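Local coordinates for protein 2-hydroxyisobutyryl-CoA synthetase (Aquincola tertiaricarbonis, PDB 6HDY) that belongs to the ANL superfamily of AMP-binding enzymes, joining a large AMP-binding domain to a smaller C-terminal domain, at residues A[419-424]-A[455-460]; A[394-399]-A[415-420]; A[17-22]-A[144-149]; A[148-153]-A[281-286]. One frame throughout, in Å; residues are numbered along the deposited sequence.

Interaction 1: residues A[419-424]-A[455-460]; sequences PSESVH and VAPNSI
P457 presents its ring to both E421 and H424. Its CB lies 3.8 Å from E421 CG, and its CG lies equally far, 3.8 Å, from H424 CB. P457 CD sits over one face of the H424 imidazole, 4.3 Å from the centroid, which makes this a CH-pi contact. H424 CG is anti to the backbone N (chi1 -169°), beside the carbonyl carbon, and the two side chains cross at about a right angle. Alongside, N458 ND2 donates to E421 OE1 over 3.2 Å in an almost straight bond (178°). The donor's partner lies in the amide plane of N458, yet OE1 is approached from above its carboxylate, the two planes being 87° apart. Both pieces belong to the C-terminal domain: 419-424 leads from strand 413-419 into helix 421-425, whereas the loop 455-460 follows strand 450-454 with a type II turn from A456 to S459. That turn is held by A456 O, which accepts from S459 N and, at 2.7 Å, from S459 OG. Across from it S420 is the helix N-cap, its OG accepting from V423 N at 3.2 Å. Farther out, L431 of helix 428-446 packs on P419 and H424, and E418 accepts from I460 N.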
# COMPACT_ATOMS: atom_id res chain seq x y z
N PRO A 419 33.91 1.72 1.10
CA PRO A 419 34.52 1.52 2.43
C PRO A 419 33.62 2.21 3.48
O PRO A 419 32.75 3.02 3.11
CB PRO A 419 35.83 2.29 2.32
CG PRO A 419 35.48 3.45 1.40
CD PRO A 419 34.37 2.99 0.48
N SER A 420 33.84 1.96 4.78
CA SER A 420 33.08 2.65 5.82
C SER A 420 33.59 4.10 5.97
O SER A 420 34.72 4.41 5.56
CB SER A 420 33.18 1.92 7.15
OG SER A 420 34.52 1.88 7.62
N GLU A 421 32.74 4.99 6.53
CA GLU A 421 33.12 6.39 6.77
C GLU A 421 34.38 6.51 7.68
O GLU A 421 35.21 7.40 7.44
CB GLU A 421 31.95 7.18 7.37
CG GLU A 421 30.88 7.53 6.34
CD GLU A 421 29.55 7.92 6.94
OE1 GLU A 421 28.63 7.07 6.94
OE2 GLU A 421 29.44 9.06 7.43
N SER A 422 34.53 5.58 8.67
CA SER A 422 35.68 5.52 9.59
C SER A 422 36.96 5.08 8.86
O SER A 422 38.04 5.59 9.17
CB SER A 422 35.39 4.65 10.81
OG SER A 422 35.32 3.27 10.48
N VAL A 423 36.82 4.14 7.87
CA VAL A 423 37.95 3.70 7.03
C VAL A 423 38.36 4.91 6.15
O VAL A 423 39.55 5.20 6.03
CB VAL A 423 37.65 2.40 6.22
CG1 VAL A 423 38.65 2.20 5.07
CG2 VAL A 423 37.66 1.18 7.14
N HIS A 424 37.37 5.65 5.61
CA HIS A 424 37.60 6.86 4.81
C HIS A 424 38.33 7.97 5.63
O HIS A 424 39.35 8.49 5.17
CB HIS A 424 36.28 7.38 4.17
CG HIS A 424 36.53 8.46 3.16
ND1 HIS A 424 36.90 8.15 1.84
CD2 HIS A 424 36.55 9.80 3.31
CE1 HIS A 424 37.11 9.31 1.25
NE2 HIS A 424 36.92 10.34 2.09
N VAL A 455 34.59 3.33 -4.09
CA VAL A 455 33.73 4.48 -4.36
C VAL A 455 33.54 5.22 -3.02
O VAL A 455 33.81 4.65 -1.96
CB VAL A 455 32.38 4.15 -5.06
CG1 VAL A 455 32.60 3.64 -6.48
CG2 VAL A 455 31.51 3.19 -4.24
N ALA A 456 33.08 6.48 -3.08
CA ALA A 456 32.87 7.32 -1.92
C ALA A 456 31.84 6.70 -0.97
O ALA A 456 30.86 6.12 -1.44
CB ALA A 456 32.38 8.70 -2.37
N PRO A 457 32.01 6.80 0.37
CA PRO A 457 30.97 6.27 1.27
C PRO A 457 29.57 6.85 0.97
O PRO A 457 29.45 8.02 0.62
CB PRO A 457 31.48 6.71 2.66
CG PRO A 457 32.95 6.85 2.49
CD PRO A 457 33.11 7.43 1.13
N ASN A 458 28.53 6.00 1.05
CA ASN A 458 27.11 6.35 0.82
C ASN A 458 26.81 6.90 -0.61
O ASN A 458 25.78 7.54 -0.81
CB ASN A 458 26.57 7.30 1.91
CG ASN A 458 26.99 6.90 3.32
OD1 ASN A 458 26.78 5.76 3.75
ND2 ASN A 458 27.64 7.82 4.04
N SER A 459 27.69 6.61 -1.59
CA SER A 459 27.50 7.04 -2.98
C SER A 459 26.56 6.08 -3.74
O SER A 459 25.80 6.53 -4.60
CB SER A 459 28.83 7.16 -3.70
OG SER A 459 29.53 5.93 -3.74
N ILE A 460 26.65 4.76 -3.45
CA ILE A 460 25.83 3.74 -4.10
C ILE A 460 24.38 3.83 -3.58
O ILE A 460 24.16 3.89 -2.36
CB ILE A 460 26.42 2.29 -3.98
CG1 ILE A 460 27.82 2.17 -4.64
CG2 ILE A 460 25.45 1.23 -4.57
CD1 ILE A 460 28.65 0.85 -4.29

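Interaction 2: residues A[394-399]-A[415-420]; sequences SGYGGE and LRVEPS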
# COMPACT_ATOMS: atom_id res chain seq x y z
N SER A 394 34.81 -5.87 8.58
CA SER A 394 34.55 -4.69 9.44
C SER A 394 34.67 -3.34 8.70
O SER A 394 33.95 -2.40 9.07
CB SER A 394 35.45 -4.72 10.69
OG SER A 394 36.83 -4.88 10.40
N GLY A 395 35.55 -3.27 7.70
CA GLY A 395 35.82 -2.08 6.89
C GLY A 395 34.87 -1.83 5.73
O GLY A 395 34.93 -0.76 5.11
N TYR A 396 34.01 -2.81 5.42
CA TYR A 396 33.02 -2.72 4.33
C TYR A 396 31.88 -1.70 4.68
O TYR A 396 31.31 -1.77 5.76
CB TYR A 396 32.47 -4.11 4.02
CG TYR A 396 31.31 -4.16 3.06
CD1 TYR A 396 31.48 -3.87 1.71
CD2 TYR A 396 30.03 -4.52 3.50
CE1 TYR A 396 30.42 -3.93 0.82
CE2 TYR A 396 28.96 -4.60 2.61
CZ TYR A 396 29.16 -4.32 1.27
OH TYR A 396 28.10 -4.35 0.39
N GLY A 397 31.61 -0.78 3.74
CA GLY A 397 30.66 0.33 3.87
C GLY A 397 29.17 0.05 3.74
O GLY A 397 28.36 0.96 3.97
N GLY A 398 28.79 -1.19 3.40
CA GLY A 398 27.38 -1.56 3.30
C GLY A 398 26.82 -1.68 1.90
O GLY A 398 25.70 -2.15 1.73
N GLU A 399 27.59 -1.25 0.88
CA GLU A 399 27.18 -1.35 -0.52
C GLU A 399 28.32 -1.67 -1.44
O GLU A 399 29.50 -1.40 -1.12
CB GLU A 399 26.41 -0.11 -1.03
CG GLU A 399 24.88 -0.23 -0.89
CD GLU A 399 24.21 -1.45 -1.49
OE1 GLU A 399 24.77 -2.06 -2.43
OE2 GLU A 399 23.10 -1.78 -1.02
N LEU A 415 34.68 -5.36 -9.12
CA LEU A 415 33.84 -4.92 -8.00
C LEU A 415 34.03 -3.44 -7.71
O LEU A 415 35.16 -2.95 -7.79
CB LEU A 415 34.12 -5.75 -6.72
CG LEU A 415 33.92 -7.28 -6.76
CD1 LEU A 415 34.35 -7.92 -5.44
CD2 LEU A 415 32.43 -7.66 -7.05
N ARG A 416 32.93 -2.73 -7.42
CA ARG A 416 32.90 -1.33 -7.01
C ARG A 416 32.44 -1.45 -5.57
O ARG A 416 31.30 -1.86 -5.33
CB ARG A 416 31.92 -0.47 -7.84
CG ARG A 416 32.26 -0.37 -9.34
CD ARG A 416 31.51 0.79 -10.00
NE ARG A 416 32.30 2.02 -9.91
CZ ARG A 416 31.83 3.26 -10.00
NH1 ARG A 416 30.53 3.47 -10.18
NH2 ARG A 416 32.65 4.30 -9.90
N VAL A 417 33.36 -1.22 -4.60
CA VAL A 417 33.06 -1.42 -3.19
C VAL A 417 33.16 -0.12 -2.37
O VAL A 417 34.11 0.65 -2.50
CB VAL A 417 33.95 -2.55 -2.59
CG1 VAL A 417 33.67 -2.77 -1.10
CG2 VAL A 417 33.77 -3.86 -3.35
N GLU A 418 32.16 0.10 -1.51
CA GLU A 418 32.16 1.23 -0.60
C GLU A 418 32.95 0.87 0.67
O GLU A 418 32.68 -0.17 1.28
CB GLU A 418 30.72 1.58 -0.16
CG GLU A 418 30.14 2.82 -0.82
CD GLU A 418 28.76 3.20 -0.32
OE1 GLU A 418 28.53 3.15 0.91
OE2 GLU A 418 27.93 3.64 -1.16
N PRO A 419 33.91 1.72 1.10
CA PRO A 419 34.52 1.52 2.43
C PRO A 419 33.62 2.21 3.48
O PRO A 419 32.75 3.02 3.11
CB PRO A 419 35.83 2.29 2.32
CG PRO A 419 35.48 3.45 1.40
CD PRO A 419 34.37 2.99 0.48
N SER A 420 33.84 1.96 4.78
CA SER A 420 33.08 2.65 5.82
C SER A 420 33.59 4.10 5.97
O SER A 420 34.72 4.41 5.56
CB SER A 420 33.18 1.92 7.15
OG SER A 420 34.52 1.88 7.62
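G397 N donates to E418 O at 2.8 Å, and S420 N donates to G395 O at 2.9 Å; this pair of bonds brackets the antiparallel, non-hydrogen-bonded pair of Y396 with P419. In the first, the donor stands above the carbonyl plane of E418, 40° out of it, and in the second it is tilted from that of G395. Past the corner that the chain turns at G398, E418 N donates to E399 O at 3.1 Å, a straighter bond (162°). The backbone of 415-420 is therefore gripped from two sides of the turn. Two CA-H...O contacts accompany these bonds, among them G397 CA to P419 O at 3.5 Å, an approach that the missing side chain of G397 permits. Apolar side-chain packing across the two segments centres on Y396 and V417. Y396 CG is anti to its backbone N (chi1 172°), and CD1 of the ring meets V417 CG1 at 3.7 Å, the methyl group lying at the ring edge near its plane. Y396 OH turns to H400 ND1, while helix 383-391 adds L390 against both Y396 and V417. E418 CB comes within 3.4 Å of E399 O, but its carboxylate is engaged elsewhere, by I460 N and R462; that of E399 pairs with R469 and R401. Since E399 OE1 and E418 OE2 stay 6.6 Å apart and each carboxylate has an arginine, any repulsion between them is probably eased, leaving main-chain hydrogen bonds to join the strands.

Interaction 3: residues A[17-22]-A[144-149]; sequences FPVEYD and WRAIAN
Y21 and N149 form the tight part of this contact, with Y21 CD2 only 3.3 Å from N149 CB. The side chains slide past each other in opposite directions, ring and amide planes 22° apart, which brings N149 OD1 to 3.4 Å from Y21 CB. N149 CG is anti to its carbonyl carbon (chi1 -78°), and the amide is fixed further on: ND2 donates to R145 O at 2.7 Å, 174° at the hydrogen. R145 O also takes the helical bond from N149 N, and the two donors arrive from opposite faces of its plane. E23 and R187 bind the same amide through ND2 and OD1. Next to this, V19 CG1 touches A146 CB at 3.7 Å, while V19 CG2 lies over one face of the Y21 ring, offset toward the rim. The arrangement lays an extended N-terminal stretch, entered by a cis peptide bond at P18, against helix 141-157 of the AMP-binding domain. By contrast the D22 end is loose: D22 O stays 4.2 Å from N149 OD1, and the CB atoms of D22 and E20 point away from the helix, both residues being exposed. Y21 OH is hydrogen-bonded to E331.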
# COMPACT_ATOMS: atom_id res chain seq x y z
N PHE A 17 -10.24 -29.84 1.03
CA PHE A 17 -10.11 -29.13 -0.24
C PHE A 17 -11.49 -29.02 -0.90
O PHE A 17 -12.10 -30.06 -1.18
CB PHE A 17 -9.09 -29.73 -1.22
CG PHE A 17 -8.84 -28.82 -2.41
CD1 PHE A 17 -9.62 -28.91 -3.56
CD2 PHE A 17 -7.83 -27.86 -2.37
CE1 PHE A 17 -9.39 -28.08 -4.66
CE2 PHE A 17 -7.58 -27.04 -3.48
CZ PHE A 17 -8.38 -27.14 -4.61
N PRO A 18 -11.96 -27.79 -1.22
CA PRO A 18 -11.35 -26.47 -0.94
C PRO A 18 -11.29 -26.20 0.57
O PRO A 18 -12.19 -26.60 1.29
CB PRO A 18 -12.32 -25.48 -1.63
CG PRO A 18 -13.10 -26.30 -2.60
CD PRO A 18 -13.26 -27.63 -1.90
N VAL A 19 -10.22 -25.55 1.04
CA VAL A 19 -10.03 -25.25 2.46
C VAL A 19 -11.04 -24.15 2.94
O VAL A 19 -11.52 -23.36 2.14
CB VAL A 19 -8.54 -24.93 2.75
CG1 VAL A 19 -8.20 -23.48 2.41
CG2 VAL A 19 -8.15 -25.29 4.18
N GLU A 20 -11.37 -24.15 4.24
CA GLU A 20 -12.35 -23.26 4.85
C GLU A 20 -12.07 -23.10 6.35
O GLU A 20 -12.80 -23.64 7.19
CB GLU A 20 -13.76 -23.85 4.64
CG GLU A 20 -14.64 -22.95 3.78
CD GLU A 20 -16.00 -22.60 4.36
OE1 GLU A 20 -16.33 -21.40 4.41
OE2 GLU A 20 -16.73 -23.53 4.79
N TYR A 21 -11.05 -22.32 6.66
CA TYR A 21 -10.58 -22.09 8.02
C TYR A 21 -11.51 -21.33 8.97
O TYR A 21 -12.07 -20.31 8.59
CB TYR A 21 -9.23 -21.37 7.99
CG TYR A 21 -8.07 -22.21 7.52
CD1 TYR A 21 -7.59 -23.28 8.28
CD2 TYR A 21 -7.37 -21.88 6.35
CE1 TYR A 21 -6.51 -24.05 7.85
CE2 TYR A 21 -6.27 -22.62 5.93
CZ TYR A 21 -5.84 -23.70 6.69
OH TYR A 21 -4.72 -24.39 6.29
N ASP A 22 -11.59 -21.80 10.23
CA ASP A 22 -12.31 -21.13 11.31
C ASP A 22 -11.51 -19.84 11.59
O ASP A 22 -10.37 -19.88 12.04
CB ASP A 22 -12.38 -22.03 12.58
CG ASP A 22 -12.95 -21.39 13.85
OD1 ASP A 22 -13.32 -20.19 13.81
OD2 ASP A 22 -13.01 -22.09 14.89
N TRP A 144 -7.60 -15.79 -0.62
CA TRP A 144 -7.10 -14.69 0.22
C TRP A 144 -7.19 -15.13 1.70
O TRP A 144 -6.24 -14.95 2.47
CB TRP A 144 -7.91 -13.37 -0.06
CG TRP A 144 -7.16 -12.16 0.42
CD1 TRP A 144 -7.18 -11.64 1.67
CD2 TRP A 144 -6.09 -11.48 -0.28
NE1 TRP A 144 -6.25 -10.63 1.79
CE2 TRP A 144 -5.58 -10.50 0.59
CE3 TRP A 144 -5.53 -11.61 -1.57
CZ2 TRP A 144 -4.53 -9.63 0.22
CZ3 TRP A 144 -4.51 -10.73 -1.95
CH2 TRP A 144 -4.02 -9.76 -1.06
N ARG A 145 -8.34 -15.74 2.08
CA ARG A 145 -8.54 -16.32 3.43
C ARG A 145 -7.56 -17.47 3.68
O ARG A 145 -6.95 -17.51 4.74
CB ARG A 145 -10.01 -16.74 3.68
CG ARG A 145 -11.05 -15.59 3.69
CD ARG A 145 -10.57 -14.24 4.25
NE ARG A 145 -10.01 -14.31 5.61
CZ ARG A 145 -9.17 -13.40 6.12
NH1 ARG A 145 -8.78 -12.38 5.39
NH2 ARG A 145 -8.72 -13.52 7.36
N ALA A 146 -7.35 -18.36 2.69
CA ALA A 146 -6.39 -19.47 2.80
C ALA A 146 -4.95 -18.92 3.03
O ALA A 146 -4.22 -19.45 3.87
CB ALA A 146 -6.43 -20.36 1.56
N ILE A 147 -4.59 -17.83 2.35
CA ILE A 147 -3.29 -17.16 2.48
C ILE A 147 -3.13 -16.50 3.87
O ILE A 147 -2.09 -16.64 4.50
CB ILE A 147 -3.08 -16.12 1.32
CG1 ILE A 147 -3.01 -16.82 -0.06
CG2 ILE A 147 -1.82 -15.23 1.58
CD1 ILE A 147 -3.19 -15.91 -1.32
N ALA A 148 -4.17 -15.75 4.33
CA ALA A 148 -4.15 -15.06 5.62
C ALA A 148 -3.99 -16.05 6.79
O ALA A 148 -3.22 -15.78 7.71
CB ALA A 148 -5.41 -14.23 5.80
N ASN A 149 -4.67 -17.19 6.72
CA ASN A 149 -4.61 -18.24 7.73
C ASN A 149 -3.27 -18.95 7.74
O ASN A 149 -2.68 -19.11 8.82
CB ASN A 149 -5.75 -19.22 7.58
CG ASN A 149 -7.03 -18.67 8.13
OD1 ASN A 149 -7.32 -18.84 9.31
ND2 ASN A 149 -7.80 -17.98 7.31

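Interaction 4: residues A[148-153]-A[281-286]; sequences ANAHAR and MSPFMN. With 3HL ((3S)-3-hydroxybutanoic acid), chain B; 8LQ ([[(2~{R},3~{S},4~{R},5~{R})-5-(6-aminopurin-9-yl)-3,4-bis(oxidanyl)oxolan-2-yl]methoxy-oxidanyl-phosphoryl] (3~{S})-3-oxidanylbutanoate), chain C.
H151 and F284 meet through the first torsions of their side chains. H151 CG is anti to its carbonyl carbon (chi1 -76°), sending the imidazole off the helix into the 281-286 loop, whereas F284 CG takes the crowded position between backbone N and carbonyl carbon (chi1 57°). The outcome is an edge-to-face, T-shaped pair with planes at 69° and centroids 4.8 Å apart, in which the edge of the H151 ring, at CE1, faces the phenyl, with CE1 3.7 Å from F284 CE2. On the opposite face of that phenyl lie (3S)-3-hydroxybutanoic acid, whose OG1 is 3.3 Å from F284 CG, and 8LQ, with CAZ 3.8 Å from F284 CD1; the two ligands are modelled in overlapping space. H151 NE2 accepts from M285 N at 3.3 Å in a nearly straight bond, although the donor lies far out of the imidazole plane. ND1 of the same ring is hydrogen-bonded to G180 O, so bonds at both nitrogens fix the rotation of the ring. M285 covers one face of the imidazole: its CG makes a CH-pi contact and its SD a Met-aromatic one, 3.9 Å from the centroid. P283, after a cis peptide bond, packs its CB against A150 CB at 3.7 Å and against NE2 of H151 at 3.4 Å. H151 touches the face of F284 turned from the ligands, consistent with a second-shell residue that helps position this pocket side chain. It projects from helix 141-157, with G180 coming from helix 176-187, onto the loop between strands 271-274 and 287-288, where S277 fixes the F284 backbone.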
# COMPACT_ATOMS: atom_id res chain seq x y z
N ALA A 148 -4.17 -15.75 4.33
CA ALA A 148 -4.15 -15.06 5.62
C ALA A 148 -3.99 -16.05 6.79
O ALA A 148 -3.22 -15.78 7.71
CB ALA A 148 -5.41 -14.23 5.80
N ASN A 149 -4.67 -17.19 6.72
CA ASN A 149 -4.61 -18.24 7.73
C ASN A 149 -3.27 -18.95 7.74
O ASN A 149 -2.68 -19.11 8.82
CB ASN A 149 -5.75 -19.22 7.58
CG ASN A 149 -7.03 -18.67 8.13
OD1 ASN A 149 -7.32 -18.84 9.31
ND2 ASN A 149 -7.80 -17.98 7.31
N ALA A 150 -2.76 -19.34 6.55
CA ALA A 150 -1.44 -19.95 6.39
C ALA A 150 -0.40 -19.02 6.96
O ALA A 150 0.44 -19.46 7.72
CB ALA A 150 -1.14 -20.19 4.93
N HIS A 151 -0.48 -17.71 6.63
CA HIS A 151 0.54 -16.75 7.10
C HIS A 151 0.48 -16.48 8.59
O HIS A 151 1.55 -16.36 9.17
CB HIS A 151 0.48 -15.45 6.28
CG HIS A 151 1.09 -15.63 4.93
ND1 HIS A 151 1.21 -14.59 4.08
CD2 HIS A 151 1.62 -16.73 4.35
CE1 HIS A 151 1.81 -15.06 3.00
NE2 HIS A 151 2.08 -16.34 3.13
N ALA A 152 -0.73 -16.38 9.21
CA ALA A 152 -0.89 -16.20 10.67
C ALA A 152 -0.24 -17.37 11.40
O ALA A 152 0.43 -17.17 12.42
CB ALA A 152 -2.36 -16.11 11.05
N ARG A 153 -0.42 -18.59 10.87
CA ARG A 153 0.11 -19.84 11.39
C ARG A 153 1.66 -19.84 11.47
O ARG A 153 2.23 -20.12 12.53
CB ARG A 153 -0.40 -21.01 10.53
CG ARG A 153 0.36 -22.31 10.69
CD ARG A 153 -0.37 -23.41 9.99
NE ARG A 153 0.42 -24.64 9.97
CZ ARG A 153 0.21 -25.63 9.11
NH1 ARG A 153 -0.77 -25.56 8.23
NH2 ARG A 153 0.97 -26.71 9.16
N MET A 281 3.26 -18.21 -5.88
CA MET A 281 3.10 -19.21 -4.82
C MET A 281 2.53 -18.67 -3.50
O MET A 281 2.72 -19.33 -2.48
CB MET A 281 4.42 -19.97 -4.58
CG MET A 281 4.86 -20.75 -5.76
SD MET A 281 3.51 -21.80 -6.34
CE MET A 281 4.24 -22.49 -7.51
N SER A 282 1.83 -17.50 -3.50
CA SER A 282 1.21 -17.03 -2.25
C SER A 282 0.24 -18.13 -1.81
O SER A 282 -0.46 -18.65 -2.67
CB SER A 282 0.47 -15.72 -2.43
OG SER A 282 1.35 -14.72 -2.91
N PRO A 283 0.22 -18.59 -0.54
CA PRO A 283 0.99 -18.13 0.63
C PRO A 283 2.50 -18.43 0.48
O PRO A 283 2.94 -19.57 0.58
CB PRO A 283 0.31 -18.88 1.80
CG PRO A 283 -0.25 -20.13 1.18
CD PRO A 283 -0.70 -19.69 -0.20
N PHE A 284 3.27 -17.38 0.19
CA PHE A 284 4.71 -17.46 -0.11
C PHE A 284 5.55 -17.80 1.12
O PHE A 284 6.71 -18.19 0.96
CB PHE A 284 5.21 -16.17 -0.80
CG PHE A 284 4.96 -14.92 0.02
CD1 PHE A 284 5.81 -14.57 1.07
CD2 PHE A 284 3.84 -14.12 -0.23
CE1 PHE A 284 5.55 -13.45 1.84
CE2 PHE A 284 3.61 -12.98 0.52
CZ PHE A 284 4.46 -12.66 1.56
N MET A 285 4.98 -17.66 2.34
CA MET A 285 5.66 -18.02 3.58
C MET A 285 5.71 -19.56 3.75
O MET A 285 6.16 -20.03 4.78
CB MET A 285 5.00 -17.33 4.81
CG MET A 285 5.22 -15.83 4.85
SD MET A 285 4.50 -14.96 6.28
CE MET A 285 5.57 -15.51 7.54
N ASN A 286 5.31 -20.34 2.71
CA ASN A 286 5.35 -21.83 2.71
C ASN A 286 6.79 -22.38 2.96
O ASN A 286 6.99 -23.55 3.25
CB ASN A 286 4.75 -22.38 1.40
CG ASN A 286 5.62 -22.13 0.19
OD1 ASN A 286 5.74 -21.03 -0.29
ND2 ASN A 286 6.31 -23.14 -0.29
CA 3HL B . 8.28 -12.67 -3.15
CB 3HL B . 6.79 -12.62 -3.54
OG1 3HL B . 5.92 -13.23 -2.59
CG2 3HL B . 6.30 -11.22 -3.73
C 3HL B . 8.40 -13.32 -1.79
OA 3HL B . 7.94 -12.75 -0.81
OB 3HL B . 8.84 -14.60 -1.79
N9 8LQ C . 13.32 -14.71 -3.25
C8 8LQ C . 12.17 -14.46 -2.61
N7 8LQ C . 12.32 -14.75 -1.32
C5 8LQ C . 13.57 -15.21 -1.15
C6 8LQ C . 14.29 -15.59 -0.07
N6 8LQ C . 13.68 -15.61 1.11
N1 8LQ C . 15.57 -15.99 -0.17
C2 8LQ C . 16.22 -15.98 -1.41
N3 8LQ C . 15.49 -15.51 -2.49
C4 8LQ C . 14.19 -15.17 -2.35
CAA 8LQ C . 6.21 -12.25 -2.64
CAZ 8LQ C . 7.45 -12.70 -1.82
OAE 8LQ C . 8.11 -11.56 -1.28
CAL 8LQ C . 8.46 -13.50 -2.66
CAS 8LQ C . 8.90 -12.70 -3.89
OAC 8LQ C . 9.73 -11.80 -3.78
OAQ 8LQ C . 8.24 -13.01 -5.07
PBC 8LQ C . 8.73 -12.51 -6.50
OAH 8LQ C . 8.59 -10.93 -6.45
OAD 8LQ C . 7.98 -13.11 -7.62
O5' 8LQ C . 10.25 -12.95 -6.57
C5' 8LQ C . 10.52 -14.33 -6.31
C4' 8LQ C . 12.01 -14.56 -6.38
O4' 8LQ C . 12.67 -13.74 -5.39
C3' 8LQ C . 12.25 -15.95 -5.96
O3' 8LQ C . 12.11 -16.85 -7.10
C2' 8LQ C . 13.69 -15.86 -5.45
O2' 8LQ C . 14.66 -15.76 -6.57
C1' 8LQ C . 13.64 -14.55 -4.70

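Interactions 1 and 2 lie in the C-terminal domain, share P419 and S420, and join through E418, whose carboxylate meets the loop of interaction 1. Interactions 3 and 4 use successive turns of helix 141-157, sharing A148 and N149, with centres about 10 Å apart. The pairs are distant: centres of interactions 1 and 3 are about 48 Å apart. Interaction 1 is the surface contact, built from prolines and one side-chain bond; interaction 2 is buried and relies on main-chain bonds. Of the two other buried contacts, interaction 3 has no hydrogen bond across it, and interaction 4, nearest the chain centre, combines aromatic, sulfur and imidazole chemistry beside the bound ligands.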